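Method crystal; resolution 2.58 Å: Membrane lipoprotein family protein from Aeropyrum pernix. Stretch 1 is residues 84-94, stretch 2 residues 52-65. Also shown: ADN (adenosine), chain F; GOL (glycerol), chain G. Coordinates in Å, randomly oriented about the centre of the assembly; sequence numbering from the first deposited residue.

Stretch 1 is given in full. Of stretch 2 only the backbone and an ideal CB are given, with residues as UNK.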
ATOM      1  N   LEU C  84      13.267 -14.622 -16.550  1.00 41.92           N
ATOM      2  CA  LEU C  84      14.414 -15.407 -16.041  1.00 39.48           C
ATOM      3  C   LEU C  84      14.244 -16.920 -16.142  1.00 35.98           C
ATOM      4  O   LEU C  84      15.188 -17.641 -15.893  1.00 33.36           O
ATOM      5  CB  LEU C  84      14.714 -15.050 -14.581  1.00 39.73           C
ATOM      6  CG  LEU C  84      14.694 -13.564 -14.230  1.00 40.86           C
ATOM      7  CD1 LEU C  84      15.138 -13.351 -12.794  1.00 41.29           C
ATOM      8  CD2 LEU C  84      15.559 -12.764 -15.191  1.00 41.49           C
ATOM      9  N   GLY C  85      13.046 -17.398 -16.466  1.00 34.92           N
ATOM     10  CA  GLY C  85      12.822 -18.820 -16.729  1.00 33.82           C
ATOM     11  C   GLY C  85      12.544 -19.706 -15.524  1.00 33.94           C
ATOM     12  O   GLY C  85      12.567 -20.933 -15.648  1.00 35.96           O
ATOM     13  N   VAL C  86      12.234 -19.109 -14.377  1.00 32.49           N
ATOM     14  CA  VAL C  86      12.056 -19.874 -13.135  1.00 32.58           C
ATOM     15  C   VAL C  86      10.643 -20.475 -13.021  1.00 34.31           C
ATOM     16  O   VAL C  86       9.712 -20.014 -13.691  1.00 34.19           O
ATOM     17  CB  VAL C  86      12.393 -19.025 -11.871  1.00 31.54           C
ATOM     18  CG1 VAL C  86      13.469 -17.996 -12.167  1.00 32.01           C
ATOM     19  CG2 VAL C  86      11.186 -18.313 -11.311  1.00 31.16           C
ATOM     20  N   ASP C  87      10.499 -21.509 -12.179  1.00 37.60           N
ATOM     21  CA  ASP C  87       9.186 -22.093 -11.844  1.00 39.38           C
ATOM     22  C   ASP C  87       8.674 -21.436 -10.589  1.00 35.91           C
ATOM     23  O   ASP C  87       9.357 -21.434  -9.572  1.00 36.10           O
ATOM     24  CB  ASP C  87       9.257 -23.598 -11.577  1.00 45.58           C
ATOM     25  CG  ASP C  87       9.982 -24.358 -12.673  1.00 57.19           C
ATOM     26  OD1 ASP C  87      10.000 -23.891 -13.846  1.00 64.43           O
ATOM     27  OD2 ASP C  87      10.547 -25.435 -12.352  1.00 67.31           O
ATOM     28  N   VAL C  88       7.474 -20.876 -10.661  1.00 32.82           N
ATOM     29  CA  VAL C  88       6.827 -20.316  -9.491  1.00 30.19           C
ATOM     30  C   VAL C  88       5.636 -21.192  -9.076  1.00 28.27           C
ATOM     31  O   VAL C  88       4.877 -21.660  -9.914  1.00 27.85           O
ATOM     32  CB  VAL C  88       6.407 -18.865  -9.754  1.00 30.35           C
ATOM     33  CG1 VAL C  88       5.606 -18.305  -8.590  1.00 31.33           C
ATOM     34  CG2 VAL C  88       7.636 -18.004  -9.983  1.00 30.54           C
ATOM     35  N   VAL C  89       5.522 -21.448  -7.776  1.00 27.34           N
ATOM     36  CA  VAL C  89       4.334 -22.041  -7.173  1.00 25.88           C
ATOM     37  C   VAL C  89       3.789 -21.020  -6.186  1.00 25.63           C
ATOM     38  O   VAL C  89       4.549 -20.468  -5.400  1.00 25.94           O
ATOM     39  CB  VAL C  89       4.687 -23.318  -6.392  1.00 25.74           C
ATOM     40  CG1 VAL C  89       3.481 -23.829  -5.608  1.00 26.14           C
ATOM     41  CG2 VAL C  89       5.222 -24.384  -7.328  1.00 25.27           C
ATOM     42  N   PHE C  90       2.486 -20.751  -6.236  1.00 26.05           N
ATOM     43  CA  PHE C  90       1.838 -19.879  -5.249  1.00 25.44           C
ATOM     44  C   PHE C  90       1.179 -20.756  -4.216  1.00 25.04           C
ATOM     45  O   PHE C  90       0.925 -21.928  -4.461  1.00 24.12           O
ATOM     46  CB  PHE C  90       0.802 -18.979  -5.896  1.00 25.14           C
ATOM     47  CG  PHE C  90       1.372 -18.068  -6.933  1.00 25.73           C
ATOM     48  CD1 PHE C  90       2.016 -16.901  -6.564  1.00 25.49           C
ATOM     49  CD2 PHE C  90       1.284 -18.384  -8.280  1.00 25.72           C
ATOM     50  CE1 PHE C  90       2.543 -16.056  -7.511  1.00 25.12           C
ATOM     51  CE2 PHE C  90       1.811 -17.542  -9.238  1.00 25.36           C
ATOM     52  CZ  PHE C  90       2.434 -16.373  -8.856  1.00 25.44           C
ATOM     53  N   GLN C  91       0.925 -20.198  -3.045  1.00 25.85           N
ATOM     54  CA  GLN C  91       0.285 -20.959  -1.987  1.00 26.26           C
ATOM     55  C   GLN C  91      -0.311 -20.032  -0.934  1.00 27.86           C
ATOM     56  O   GLN C  91       0.310 -19.040  -0.535  1.00 27.76           O
ATOM     57  CB  GLN C  91       1.298 -21.901  -1.353  1.00 26.57           C
ATOM     58  CG  GLN C  91       0.699 -22.812  -0.303  1.00 26.65           C
ATOM     59  CD  GLN C  91       1.687 -23.828   0.204  1.00 26.40           C
ATOM     60  OE1 GLN C  91       2.568 -24.279  -0.525  1.00 25.34           O
ATOM     61  NE2 GLN C  91       1.542 -24.200   1.464  1.00 27.50           N
ATOM     62  N   THR C  92      -1.526 -20.362  -0.497  1.00 29.95           N
ATOM     63  CA  THR C  92      -2.283 -19.517   0.433  1.00 30.02           C
ATOM     64  C   THR C  92      -2.781 -20.360   1.609  1.00 29.41           C
ATOM     65  O   THR C  92      -3.681 -21.187   1.441  1.00 30.93           O
ATOM     66  CB  THR C  92      -3.477 -18.832  -0.272  1.00 29.73           C
ATOM     67  OG1 THR C  92      -3.066 -18.331  -1.556  1.00 29.47           O
ATOM     68  CG2 THR C  92      -4.007 -17.680   0.573  1.00 30.26           C
ATOM     69  N   PRO C  93      -2.196 -20.157   2.799  1.00 28.68           N
ATOM     70  CA  PRO C  93      -2.642 -20.881   3.975  1.00 28.87           C
ATOM     71  C   PRO C  93      -4.085 -20.567   4.277  1.00 29.08           C
ATOM     72  O   PRO C  93      -4.528 -19.431   4.069  1.00 30.82           O
ATOM     73  CB  PRO C  93      -1.756 -20.336   5.106  1.00 29.22           C
ATOM     74  CG  PRO C  93      -0.655 -19.611   4.453  1.00 30.13           C
ATOM     75  CD  PRO C  93      -1.188 -19.144   3.133  1.00 29.98           C
ATOM     76  N   GLN C  94      -4.808 -21.559   4.779  1.00 29.82           N
ATOM     77  CA  GLN C  94      -6.236 -21.406   5.048  1.00 29.58           C
ATOM     78  C   GLN C  94      -6.513 -20.873   6.437  1.00 28.83           C
ATOM     79  O   GLN C  94      -7.629 -20.452   6.698  1.00 27.73           O
ATOM     80  CB  GLN C  94      -6.955 -22.739   4.845  1.00 30.15           C
ATOM     81  CG  GLN C  94      -7.008 -23.163   3.381  1.00 30.94           C
ATOM     82  CD  GLN C  94      -7.557 -22.068   2.468  1.00 31.01           C
ATOM     83  OE1 GLN C  94      -8.758 -21.785   2.476  1.00 29.61           O
ATOM     84  NE2 GLN C  94      -6.670 -21.446   1.676  1.00 30.97           N
ATOM     85  N   UNK C  52      15.252 -26.300 -13.538  1.00 56.06           N
ATOM     86  CA  UNK C  52      15.662 -24.904 -13.514  1.00 55.62           C
ATOM     87  C   UNK C  52      15.678 -24.392 -12.064  1.00 50.40           C
ATOM     88  O   UNK C  52      15.993 -25.153 -11.161  1.00 51.59           O
ATOM     89  CB  UNK C  52      14.729 -24.055 -14.380  1.00 55.62           C
ATOM     90  N   UNK C  53      15.342 -23.126 -11.846  1.00 45.09           N
ATOM     91  CA  UNK C  53      15.199 -22.575 -10.506  1.00 40.51           C
ATOM     92  C   UNK C  53      13.728 -22.476 -10.071  1.00 37.42           C
ATOM     93  O   UNK C  53      12.834 -22.134 -10.844  1.00 35.62           O
ATOM     94  CB  UNK C  53      15.855 -21.194 -10.444  1.00 40.51           C
ATOM     95  N   UNK C  54      13.502 -22.761  -8.799  1.00 35.39           N
ATOM     96  CA  UNK C  54      12.188 -23.050  -8.280  1.00 34.41           C
ATOM     97  C   UNK C  54      11.869 -22.126  -7.109  1.00 33.09           C
ATOM     98  O   UNK C  54      12.664 -22.017  -6.174  1.00 33.44           O
ATOM     99  CB  UNK C  54      12.091 -24.517  -7.856  1.00 34.41           C
ATOM    100  N   UNK C  55      10.715 -21.460  -7.157  1.00 31.12           N
ATOM    101  CA  UNK C  55      10.367 -20.458  -6.155  1.00 29.81           C
ATOM    102  C   UNK C  55       8.972 -20.732  -5.629  1.00 30.20           C
ATOM    103  O   UNK C  55       8.074 -21.129  -6.378  1.00 29.43           O
ATOM    104  CB  UNK C  55      10.456 -19.045  -6.735  1.00 29.81           C
ATOM    105  N   UNK C  56       8.809 -20.534  -4.322  1.00 29.88           N
ATOM    106  CA  UNK C  56       7.517 -20.627  -3.673  1.00 28.68           C
ATOM    107  C   UNK C  56       7.151 -19.236  -3.212  1.00 28.40           C
ATOM    108  O   UNK C  56       7.931 -18.582  -2.515  1.00 27.05           O
ATOM    109  CB  UNK C  56       7.532 -21.621  -2.510  1.00 28.68           C
ATOM    110  N   UNK C  57       5.973 -18.783  -3.623  1.00 28.15           N
ATOM    111  CA  UNK C  57       5.425 -17.524  -3.157  1.00 27.23           C
ATOM    112  C   UNK C  57       4.293 -17.862  -2.231  1.00 27.67           C
ATOM    113  O   UNK C  57       3.330 -18.544  -2.610  1.00 30.36           O
ATOM    114  CB  UNK C  57       4.963 -16.631  -4.310  1.00 27.23           C
ATOM    115  N   UNK C  58       4.418 -17.368  -1.013  1.00 27.04           N
ATOM    116  CA  UNK C  58       3.646 -17.852   0.093  1.00 27.28           C
ATOM    117  C   UNK C  58       2.920 -16.636   0.644  1.00 28.68           C
ATOM    118  O   UNK C  58       3.523 -15.766   1.267  1.00 29.73           O
ATOM    119  CB  UNK C  58       4.514 -18.545   1.145  1.00 27.28           C
ATOM    120  N   UNK C  59       1.630 -16.553   0.346  1.00 29.71           N
ATOM    121  CA  UNK C  59       0.826 -15.434   0.765  1.00 30.58           C
ATOM    122  C   UNK C  59       0.443 -15.531   2.226  1.00 34.37           C
ATOM    123  O   UNK C  59       0.515 -16.578   2.874  1.00 33.76           O
ATOM    124  CB  UNK C  59      -0.430 -15.335  -0.103  1.00 30.58           C
ATOM    125  N   UNK C  60       0.024 -14.386   2.727  1.00 41.00           N
ATOM    126  CA  UNK C  60      -0.288 -14.200   4.117  1.00 43.92           C
ATOM    127  C   UNK C  60      -1.707 -14.665   4.321  1.00 46.55           C
ATOM    128  O   UNK C  60      -1.958 -15.731   4.846  1.00 49.38           O
ATOM    129  CB  UNK C  60      -0.099 -12.746   4.553  1.00 43.92           C
ATOM    130  N   UNK C  61      -2.633 -13.854   3.837  1.00 50.93           N
ATOM    131  CA  UNK C  61      -4.023 -13.961   4.201  1.00 53.45           C
ATOM    132  C   UNK C  61      -4.807 -14.300   2.945  1.00 56.13           C
ATOM    133  O   UNK C  61      -5.422 -15.364   2.852  1.00 58.59           O
ATOM    134  CB  UNK C  61      -4.532 -12.673   4.852  1.00 53.45           C
ATOM    135  N   UNK C  62      -4.729 -13.406   1.964  1.00 53.73           N
ATOM    136  CA  UNK C  62      -5.689 -13.382   0.889  1.00 51.69           C
ATOM    137  C   UNK C  62      -5.378 -14.281  -0.272  1.00 49.62           C
ATOM    138  O   UNK C  62      -6.238 -15.040  -0.715  1.00 54.87           O
ATOM    139  CB  UNK C  62      -5.832 -11.948   0.375  1.00 51.69           C
ATOM    140  N   UNK C  63      -4.154 -14.193  -0.772  1.00 45.85           N
ATOM    141  CA  UNK C  63      -3.855 -14.662  -2.126  1.00 41.93           C
ATOM    142  C   UNK C  63      -4.194 -13.615  -3.188  1.00 38.31           C
ATOM    143  O   UNK C  63      -4.551 -12.477  -2.875  1.00 36.14           O
ATOM    144  CB  UNK C  63      -4.623 -15.954  -2.412  1.00 41.93           C
ATOM    145  N   UNK C  64      -4.069 -13.997  -4.451  1.00 36.28           N
ATOM    146  CA  UNK C  64      -4.373 -13.102  -5.567  1.00 36.70           C
ATOM    147  C   UNK C  64      -5.865 -12.731  -5.654  1.00 37.40           C
ATOM    148  O   UNK C  64      -6.711 -13.354  -4.992  1.00 38.89           O
ATOM    149  CB  UNK C  64      -3.931 -13.755  -6.878  1.00 36.70           C
ATOM    150  N   UNK C  65      -6.177 -11.708  -6.453  1.00 36.68           N
ATOM    151  CA  UNK C  65      -7.527 -11.123  -6.501  1.00 36.45           C
ATOM    152  C   UNK C  65      -7.669  -9.844  -5.678  1.00 37.78           C
ATOM    153  O   UNK C  65      -8.647  -9.140  -5.821  1.00 40.30           O
ATOM    154  CB  UNK C  65      -8.549 -12.149  -6.008  1.00 36.45           C
TER
HETATM  155  O5' ADN F 501      -3.454  -2.523   1.100  1.00 24.76           O
HETATM  156  C5' ADN F 501      -2.748  -1.659   2.010  1.00 24.46           C
HETATM  157  C4' ADN F 501      -1.574  -2.303   2.754  1.00 25.00           C
HETATM  158  O4' ADN F 501      -2.003  -3.337   3.644  1.00 25.17           O
HETATM  159  C3' ADN F 501      -0.494  -2.969   1.906  1.00 25.42           C
HETATM  160  O3' ADN F 501       0.424  -2.020   1.351  1.00 24.73           O
HETATM  161  C2' ADN F 501       0.146  -3.930   2.902  1.00 25.15           C
HETATM  162  O2' ADN F 501       1.125  -3.304   3.743  1.00 24.87           O
HETATM  163  C1' ADN F 501      -1.026  -4.369   3.739  1.00 25.20           C
HETATM  164  N9  ADN F 501      -1.619  -5.615   3.216  1.00 26.41           N
HETATM  165  C8  ADN F 501      -2.476  -5.746   2.176  1.00 26.73           C
HETATM  166  N7  ADN F 501      -2.828  -7.046   1.987  1.00 27.31           N
HETATM  167  C5  ADN F 501      -2.185  -7.757   2.938  1.00 28.16           C
HETATM  168  C6  ADN F 501      -2.083  -9.177   3.337  1.00 28.08           C
HETATM  169  N6  ADN F 501      -2.764 -10.115   2.652  1.00 28.70           N
HETATM  170  N1  ADN F 501      -1.287  -9.499   4.386  1.00 28.31           N
HETATM  171  C2  ADN F 501      -0.588  -8.572   5.075  1.00 27.77           C
HETATM  172  N3  ADN F 501      -0.630  -7.269   4.771  1.00 28.04           N
HETATM  173  C4  ADN F 501      -1.387  -6.810   3.737  1.00 27.80           C
HETATM  174  C1  GOL G 502      -4.267 -18.553  -5.903  1.00 37.82           C
HETATM  175  O1  GOL G 502      -2.992 -19.183  -5.855  1.00 40.16           O
HETATM  176  C2  GOL G 502      -4.469 -17.905  -4.556  1.00 37.71           C
HETATM  177  O2  GOL G 502      -3.347 -17.064  -4.432  1.00 35.71           O
HETATM  178  C3  GOL G 502      -5.758 -17.087  -4.512  1.00 39.73           C
HETATM  179  O3  GOL G 502      -6.242 -16.933  -3.171  1.00 40.65           O

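Strand 54-59 runs parallel to strand 87-91, the two joined by backbone hydrogen bonds; being extended, it sends the side chains of 54 to 58 alternately to the two faces of the sheet.

At position 52 CA-to-CB points toward stretch 1, with the ideal CB 4.0 Å from Gly85 O and the carboxylate of Asp87 nearby. A polar, basic or compact side chain would suit. It is Pro52, whose CG lies 3.3 Å from Asp87 OD2. Position 53 points sideways, its CB 4.3 Å from Val86 CB, which favours an apolar residue; Ile53 puts CG2 4.2 Å from Val86 CG1, while its carbonyl O accepts from Asp87 N at 2.8 Å.

Position 54 shares a face with Asp87, but its CB is no closer than 4.5 Å to Asp87 O, so many residues would fit; Ser54 bonds through OG elsewhere in the structure. On the other face, the CB of 55 sits among Val86 CG2 and Val88 CG2, a setting for a beta-branched or other apolar side chain. Val55 brings CG2 to 4.1 Å from Val86 CG2; its N donates to Asp87 O (2.8 Å) and its O accepts from Val89 N (2.9 Å).

Position 56 lies beside Val89 on the face of Asp87 and Gln91, and a longer apolar chain could reach across. Leu56 does so, CD1 reaching 3.7 Å from Val89 CG1. The CB of 57 is 3.7 Å from Phe90 CD1, again calling for an apolar residue; Val57 adds CG2 at 3.9 Å from Val88 CG1. At 58, beside Gln91, the aliphatic part of that side chain would accept an apolar partner: Leu58 CD1 lies 3.8 Å from Gln91 CB.

Position 59 points sideways, its CB 3.8 Å from Gln91 O and 4.2 Å from Thr92 OG1; the Phe90 ring lies farther off, within reach of a long or aromatic side chain. Phe59 meets Phe90 rim to rim, planes at 5°, with CE2 3.7 Å from Phe90 CD1.

Positions 60 and 61 point away from stretch 1, which leaves them free; the nearby adenine N1 and N6 would suit a polar or compact partner. Asp60 OD2 lies 3.1 Å from adenosine N1, and Val61 packs near the same base. Position 62, with room for a CB, is Gly62. At 63, phi is positive and a CB would clash with Thr92 OG1 (3.0 Å) and glycerol O3 (2.0 Å): Gly63.

Position 64 points toward stretch 1 without touching it at CB; a long chain could cover Phe90. Arg64 lays its guanidinium over that ring, CZ 4.0 Å from the centroid. Position 65, also at positive phi, is Gly65, out of reach.

Stretch 2 52-65: PISVLVLFDVGGRG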
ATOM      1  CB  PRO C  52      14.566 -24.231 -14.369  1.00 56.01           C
ATOM      2  CG  PRO C  52      13.336 -25.068 -14.131  1.00 55.92           C
ATOM      3  CD  PRO C  52      13.780 -26.413 -13.580  1.00 56.57           C
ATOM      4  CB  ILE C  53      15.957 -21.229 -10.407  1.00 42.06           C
ATOM      5  CG1 ILE C  53      17.429 -21.529 -10.125  1.00 42.71           C
ATOM      6  CG2 ILE C  53      15.409 -20.311  -9.312  1.00 42.47           C
ATOM      7  CD1 ILE C  53      18.346 -20.357 -10.354  1.00 45.07           C
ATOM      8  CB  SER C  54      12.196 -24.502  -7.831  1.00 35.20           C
ATOM      9  OG  SER C  54      11.017 -24.818  -7.138  1.00 39.43           O
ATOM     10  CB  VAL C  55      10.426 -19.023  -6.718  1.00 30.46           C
ATOM     11  CG1 VAL C  55      10.056 -17.999  -5.657  1.00 30.99           C
ATOM     12  CG2 VAL C  55      11.811 -18.690  -7.245  1.00 30.95           C
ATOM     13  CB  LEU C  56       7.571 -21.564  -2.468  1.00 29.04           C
ATOM     14  CG  LEU C  56       6.243 -21.770  -1.729  1.00 28.99           C
ATOM     15  CD1 LEU C  56       5.195 -22.465  -2.596  1.00 28.63           C
ATOM     16  CD2 LEU C  56       6.488 -22.559  -0.461  1.00 28.55           C
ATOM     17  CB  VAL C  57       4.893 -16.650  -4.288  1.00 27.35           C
ATOM     18  CG1 VAL C  57       4.294 -15.363  -3.710  1.00 27.83           C
ATOM     19  CG2 VAL C  57       6.010 -16.332  -5.278  1.00 27.03           C
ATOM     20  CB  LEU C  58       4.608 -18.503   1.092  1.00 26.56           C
ATOM     21  CG  LEU C  58       4.186 -19.562   2.116  1.00 26.28           C
ATOM     22  CD1 LEU C  58       2.995 -20.410   1.693  1.00 26.23           C
ATOM     23  CD2 LEU C  58       5.373 -20.446   2.452  1.00 25.19           C
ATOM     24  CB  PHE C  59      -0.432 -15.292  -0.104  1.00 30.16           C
ATOM     25  CG  PHE C  59      -0.138 -14.976  -1.551  1.00 28.78           C
ATOM     26  CD1 PHE C  59       0.465 -13.766  -1.909  1.00 28.73           C
ATOM     27  CD2 PHE C  59      -0.449 -15.892  -2.555  1.00 27.23           C
ATOM     28  CE1 PHE C  59       0.752 -13.479  -3.248  1.00 28.72           C
ATOM     29  CE2 PHE C  59      -0.179 -15.610  -3.888  1.00 27.39           C
ATOM     30  CZ  PHE C  59       0.424 -14.404  -4.238  1.00 28.33           C
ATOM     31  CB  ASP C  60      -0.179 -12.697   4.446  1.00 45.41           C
ATOM     32  CG  ASP C  60       0.455 -12.451   5.737  1.00 46.32           C
ATOM     33  OD1 ASP C  60       0.807 -13.452   6.383  1.00 52.13           O
ATOM     34  OD2 ASP C  60       0.625 -11.274   6.097  1.00 45.58           O
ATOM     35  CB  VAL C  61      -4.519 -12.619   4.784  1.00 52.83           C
ATOM     36  CG1 VAL C  61      -6.015 -12.661   5.053  1.00 53.34           C
ATOM     37  CG2 VAL C  61      -3.736 -12.266   6.043  1.00 52.04           C
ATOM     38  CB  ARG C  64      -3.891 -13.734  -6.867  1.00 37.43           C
ATOM     39  CG  ARG C  64      -2.375 -13.890  -6.916  1.00 38.18           C
ATOM     40  CD  ARG C  64      -1.925 -14.774  -8.063  1.00 38.18           C
ATOM     41  NE  ARG C  64      -2.151 -16.187  -7.785  1.00 39.33           N
ATOM     42  CZ  ARG C  64      -2.004 -17.161  -8.680  1.00 40.22           C
ATOM     43  NH1 ARG C  64      -1.630 -16.874  -9.919  1.00 40.31           N
ATOM     44  NH2 ARG C  64      -2.231 -18.429  -8.338  1.00 39.57           N
TER
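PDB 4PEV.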